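Long-range contacts in ORF10 (Moritella marina, PDB 6RIW), which contributes, in this chain, the ketosynthase–chain length factor didomain of a polyunsaturated fatty acid synthase, and probably helps condense carrier-bound acyl units during chain elongation: residues V578-G583 / A691-S696; A664-V669 / H836-S841. One frame throughout, in Å; residues are numbered along the deposited sequence.

Interaction 1 of 2, residues V578-G583 / A691-S696; sequences VLVAMG and AAVDLS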
loop_
_atom_site.group_PDB
_atom_site.type_symbol
_atom_site.label_atom_id
_atom_site.label_comp_id
_atom_site.label_asym_id
_atom_site.label_seq_id
_atom_site.Cartn_x
_atom_site.Cartn_y
_atom_site.Cartn_z
ATOM N N VAL A 578 9.697 9.225 6.072
ATOM C CA VAL A 578 8.281 9.580 5.991
ATOM C C VAL A 578 7.494 8.278 5.879
ATOM O O VAL A 578 7.680 7.524 4.913
ATOM C CB VAL A 578 7.981 10.502 4.798
ATOM C CG1 VAL A 578 6.505 10.895 4.768
ATOM C CG2 VAL A 578 8.839 11.796 4.849
ATOM N N LEU A 579 6.658 7.985 6.876
ATOM C CA LEU A 579 5.824 6.794 6.866
ATOM C C LEU A 579 4.378 7.244 6.772
ATOM O O LEU A 579 3.945 8.086 7.564
ATOM C CB LEU A 579 6.029 5.958 8.139
ATOM C CG LEU A 579 7.475 5.625 8.523
ATOM C CD1 LEU A 579 7.461 4.835 9.805
ATOM C CD2 LEU A 579 8.166 4.813 7.417
ATOM N N VAL A 580 3.632 6.723 5.800
ATOM C CA VAL A 580 2.233 7.123 5.657
ATOM C C VAL A 580 1.354 5.909 5.952
ATOM O O VAL A 580 1.336 4.942 5.184
ATOM C CB VAL A 580 1.942 7.692 4.264
ATOM C CG1 VAL A 580 0.466 8.078 4.145
ATOM C CG2 VAL A 580 2.844 8.911 3.989
ATOM N N ALA A 581 0.603 5.978 7.047
ATOM C CA ALA A 581 -0.399 4.973 7.370
ATOM C C ALA A 581 -1.636 5.195 6.514
ATOM O O ALA A 581 -2.203 6.290 6.506
ATOM C CB ALA A 581 -0.756 5.048 8.856
ATOM N N MET A 582 -2.046 4.173 5.771
ATOM C CA MET A 582 -3.165 4.359 4.858
ATOM C C MET A 582 -3.648 2.989 4.421
ATOM O O MET A 582 -3.002 1.970 4.674
ATOM C CB MET A 582 -2.756 5.220 3.652
ATOM C CG MET A 582 -1.490 4.699 2.926
ATOM S SD MET A 582 -1.807 3.290 1.804
ATOM C CE MET A 582 -2.385 4.192 0.330
ATOM N N GLY A 583 -4.833 2.975 3.813
ATOM C CA GLY A 583 -5.278 1.886 2.976
ATOM C C GLY A 583 -5.651 2.471 1.621
ATOM O O GLY A 583 -5.523 3.679 1.393
ATOM N N ALA A 691 2.534 10.139 9.012
ATOM C CA ALA A 691 1.289 10.753 8.573
ATOM C C ALA A 691 0.249 9.661 8.371
ATOM O O ALA A 691 0.562 8.465 8.255
ATOM C CB ALA A 691 1.488 11.568 7.285
ATOM N N ALA A 692 -1.005 10.063 8.371
ATOM C CA ALA A 692 -2.068 9.081 8.233
ATOM C C ALA A 692 -3.202 9.752 7.492
ATOM O O ALA A 692 -3.486 10.919 7.745
ATOM C CB ALA A 692 -2.567 8.586 9.593
ATOM N N VAL A 693 -3.873 9.016 6.611
ATOM C CA VAL A 693 -5.002 9.597 5.893
ATOM C C VAL A 693 -5.989 8.489 5.568
ATOM O O VAL A 693 -5.602 7.388 5.154
ATOM C CB VAL A 693 -4.557 10.347 4.619
ATOM C CG1 VAL A 693 -3.738 9.447 3.695
ATOM C CG2 VAL A 693 -5.762 10.925 3.875
ATOM N N ASP A 694 -7.264 8.775 5.787
ATOM C CA ASP A 694 -8.327 7.917 5.276
ATOM C C ASP A 694 -9.512 8.826 5.001
ATOM O O ASP A 694 -10.115 9.383 5.928
ATOM C CB ASP A 694 -8.698 6.803 6.259
ATOM C CG ASP A 694 -9.446 5.657 5.576
ATOM O OD1 ASP A 694 -9.988 5.893 4.459
ATOM O OD2 ASP A 694 -9.477 4.531 6.128
ATOM N N LEU A 695 -9.850 8.983 3.736
ATOM C CA LEU A 695 -11.062 9.734 3.413
ATOM C C LEU A 695 -12.247 8.766 3.465
ATOM O O LEU A 695 -12.904 8.449 2.472
ATOM C CB LEU A 695 -10.888 10.456 2.083
ATOM C CG LEU A 695 -9.645 11.371 2.165
ATOM C CD1 LEU A 695 -9.498 12.252 0.929
ATOM C CD2 LEU A 695 -9.676 12.250 3.426
ATOM N N SER A 696 -12.515 8.302 4.691
ATOM C CA SER A 696 -13.450 7.216 4.969
ATOM C C SER A 696 -14.913 7.670 5.034
ATOM O O SER A 696 -15.748 6.911 5.533
ATOM C CB SER A 696 -13.068 6.508 6.273
ATOM O OG SER A 696 -12.551 7.420 7.236
HETATM O O HOH W 1 -6.600 5.159 3.941
#
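Ala691 is joined to the residues flanking Val580: its N donates to Leu579 O (2.9 Å), and its O accepts from Ala581 N at 2.8 Å. One residue pair further on, Ala581 O takes the N-H of Val693 over 3.2 Å, nearly in line with its C=O. The same oxygen also receives a CA-H...O contact from Ala692 CA. Between the bonds the small side chains of Ala581 and Ala692 meet on one face, CB to CB at 4.0 Å. On the other, Val580 turns CG1, anti to the backbone N (chi1 179°), to within 4.4 Å of Val693 CG1. This is parallel strand pairing in the second, chain-length-factor half of the didomain, part of a thiolase fold whose sheets lie between helical layers. Alanines suit the face of Ala581 and Ala692 because Val669, from helix 668-682, rests directly on them; on the other face Val580 meets Ala646 and Met557 of two further helices. The strands then diverge, and water 1 takes the N-H of Gly583 at 2.8 Å and donates to Val693 O at 2.7 Å, replacing a direct rung. Met582 touches Val693 with CB alone; its flexible thioether chain folds away to reach Met645 and, in the ketosynthase half, Ser123. The far edge of strand 576-581 is bonded in turn to Ile660 and Val662.

Interaction 2 of 2, residues A664-V669 / H836-S841; sequences AEENSV and HTFNAS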
loop_
_atom_site.group_PDB
_atom_site.type_symbol
_atom_site.label_atom_id
_atom_site.label_comp_id
_atom_site.label_asym_id
_atom_site.label_seq_id
_atom_site.Cartn_x
_atom_site.Cartn_y
_atom_site.Cartn_z
ATOM N N ALA A 664 -1.848 -1.630 7.696
ATOM C CA ALA A 664 -2.182 -2.721 8.606
ATOM C C ALA A 664 -3.592 -2.502 9.137
ATOM O O ALA A 664 -3.857 -2.701 10.326
ATOM C CB ALA A 664 -1.166 -2.847 9.750
ATOM N N GLU A 665 -4.494 -2.051 8.266
ATOM C CA GLU A 665 -5.923 -1.831 8.585
ATOM C C GLU A 665 -6.000 -0.798 9.720
ATOM O O GLU A 665 -5.261 0.202 9.707
ATOM C CB GLU A 665 -6.594 -3.175 8.875
ATOM C CG GLU A 665 -6.528 -4.173 7.692
ATOM C CD GLU A 665 -7.065 -3.582 6.397
ATOM O OE1 GLU A 665 -8.073 -2.826 6.460
ATOM O OE2 GLU A 665 -6.473 -3.837 5.314
ATOM N N GLU A 666 -6.888 -0.977 10.708
ATOM C CA GLU A 666 -7.020 0.052 11.738
ATOM C C GLU A 666 -5.727 0.234 12.522
ATOM O O GLU A 666 -5.482 1.317 13.062
ATOM C CB GLU A 666 -8.165 -0.289 12.705
ATOM C CG GLU A 666 -9.558 -0.164 12.071
ATOM C CD GLU A 666 -10.078 -1.500 11.513
ATOM O OE1 GLU A 666 -9.272 -2.289 10.957
ATOM O OE2 GLU A 666 -11.305 -1.756 11.609
ATOM N N ASN A 667 -4.882 -0.800 12.599
ATOM C CA ASN A 667 -3.614 -0.692 13.316
ATOM C C ASN A 667 -2.476 -0.125 12.461
ATOM O O ASN A 667 -1.311 -0.189 12.871
ATOM C CB ASN A 667 -3.236 -2.055 13.906
ATOM C CG ASN A 667 -4.017 -2.356 15.190
ATOM O OD1 ASN A 667 -4.269 -1.460 15.995
ATOM N ND2 ASN A 667 -4.457 -3.595 15.347
ATOM N N SER A 668 -2.781 0.472 11.309
ATOM C CA SER A 668 -1.725 1.011 10.453
ATOM C C SER A 668 -0.808 1.986 11.201
ATOM O O SER A 668 0.422 1.898 11.103
ATOM C CB SER A 668 -2.348 1.722 9.250
ATOM O OG SER A 668 -3.028 0.817 8.389
ATOM N N VAL A 669 -1.388 2.947 11.923
ATOM C CA VAL A 669 -0.570 3.961 12.593
ATOM C C VAL A 669 0.275 3.342 13.700
ATOM O O VAL A 669 1.441 3.713 13.885
ATOM C CB VAL A 669 -1.453 5.098 13.139
ATOM C CG1 VAL A 669 -0.617 6.023 14.073
ATOM C CG2 VAL A 669 -2.044 5.924 11.990
ATOM N N HIS A 836 -15.146 7.403 13.181
ATOM C CA HIS A 836 -14.202 6.306 12.966
ATOM C C HIS A 836 -13.450 6.580 11.671
ATOM O O HIS A 836 -14.039 6.519 10.592
ATOM C CB HIS A 836 -14.953 4.976 12.872
ATOM C CG HIS A 836 -14.087 3.768 13.050
ATOM N ND1 HIS A 836 -12.773 3.727 12.634
ATOM C CD2 HIS A 836 -14.336 2.569 13.632
ATOM C CE1 HIS A 836 -12.248 2.552 12.944
ATOM N NE2 HIS A 836 -13.177 1.826 13.548
ATOM N N THR A 837 -12.147 6.876 11.757
ATOM C CA THR A 837 -11.381 7.205 10.561
ATOM C C THR A 837 -10.527 6.031 10.072
ATOM O O THR A 837 -9.572 6.237 9.314
ATOM C CB THR A 837 -10.533 8.467 10.796
ATOM O OG1 THR A 837 -9.587 8.245 11.862
ATOM C CG2 THR A 837 -11.447 9.652 11.198
ATOM N N PHE A 838 -10.858 4.809 10.509
ATOM C CA PHE A 838 -10.336 3.556 9.975
ATOM C C PHE A 838 -8.815 3.536 9.826
ATOM O O PHE A 838 -8.102 3.415 10.830
ATOM C CB PHE A 838 -11.119 3.237 8.687
ATOM C CG PHE A 838 -12.523 2.809 9.024
ATOM C CD1 PHE A 838 -12.727 1.543 9.591
ATOM C CD2 PHE A 838 -13.583 3.710 8.973
ATOM C CE1 PHE A 838 -14.013 1.159 10.005
ATOM C CE2 PHE A 838 -14.883 3.331 9.408
ATOM C CZ PHE A 838 -15.081 2.068 9.918
ATOM N N ASN A 839 -8.277 3.636 8.608
ATOM C CA ASN A 839 -6.813 3.496 8.520
ATOM C C ASN A 839 -6.056 4.640 9.190
ATOM O O ASN A 839 -4.862 4.491 9.486
ATOM C CB ASN A 839 -6.393 3.358 7.058
ATOM C CG ASN A 839 -6.916 2.072 6.453
ATOM O OD1 ASN A 839 -6.676 1.009 6.992
ATOM N ND2 ASN A 839 -7.655 2.168 5.346
ATOM N N ALA A 840 -6.700 5.772 9.433
ATOM C CA ALA A 840 -6.070 6.849 10.184
ATOM C C ALA A 840 -6.465 6.862 11.664
ATOM O O ALA A 840 -6.076 7.788 12.390
ATOM C CB ALA A 840 -6.425 8.198 9.526
ATOM N N SER A 841 -7.253 5.884 12.135
ATOM C CA SER A 841 -7.845 6.003 13.474
ATOM C C SER A 841 -6.794 6.024 14.578
ATOM O O SER A 841 -7.005 6.655 15.619
ATOM C CB SER A 841 -8.835 4.860 13.745
ATOM O OG SER A 841 -8.230 3.599 13.513
HETATM O O HOH W 2 -4.536 -0.431 5.658
HETATM O O HOH W 3 -8.879 -0.787 5.038
HETATM O O HOH W 4 -4.440 3.648 12.092
HETATM O O HOH W 5 -12.568 -0.958 13.944
#
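The carbonyl oxygen of Glu665, which faces Asn839, is gripped twice by Ser668: OG donates to Glu665 O on a lone pair at 2.7 Å, and the backbone N of Ser668 at 3.0 Å. Ser668 OG, anti to its own carbonyl carbon (chi1 -66°), also accepts the N-H of Ala664 at 2.8 Å; a serine suits this first turn of helix 668-682 because its short hydroxyl can both donate and accept. An alanine here would probably leave Ala664 N without its acceptor and Glu665 O held, of the two Ser668 donors, by the backbone N alone. Asn839 OD1 lies 3.2 Å from Glu665 O, two acceptors that cannot bond each other; OD1 takes its proton from water 2 (2.9 Å), which accepts from Glu665 N. Water 3 joins Glu665 OE1 to Asn839 ND2, and water 4 ties Asn839 O to Glu666 O and Val669 N. The turn, with Glu665 at positive phi (60°), appears to correspond to the nucleophile elbow of ketosynthases, Glu665 standing where the cysteine would be; His836 probably aligns with one of their catalytic histidines, though no catalytic role follows. Its ring meets Glu666 CG edge-on, CE1 to CG 3.9 Å, while Phe838 CE1 sits 3.6 Å above the ring centre. Water 5 bridges Glu666 OE2 and His836 NE2; OE1 accepts from Arg873 N. Ser841 repeats the serine grip, OG and N both donating to Phe838 O.

How the interactions relate
Both interactions are buried in the chain length factor half, their centres about 8 Å apart, but they differ in chemistry. Interaction 1 lies within a sheet, held by direct backbone bonds and small apolar side chains. Interaction 2 joins a helix start to a loop at what is probably the equivalent of a ketosynthase active site; no direct hydrogen bond crosses it, and its polar links run through ordered waters. They share neighbouring elements: the alanine face of interaction 1 is the floor on which the helix start of interaction 2 sits. A probable hydrogen bond from Asn839 N to Asp694 OD2 fastens the loop to the end of strand 687-694.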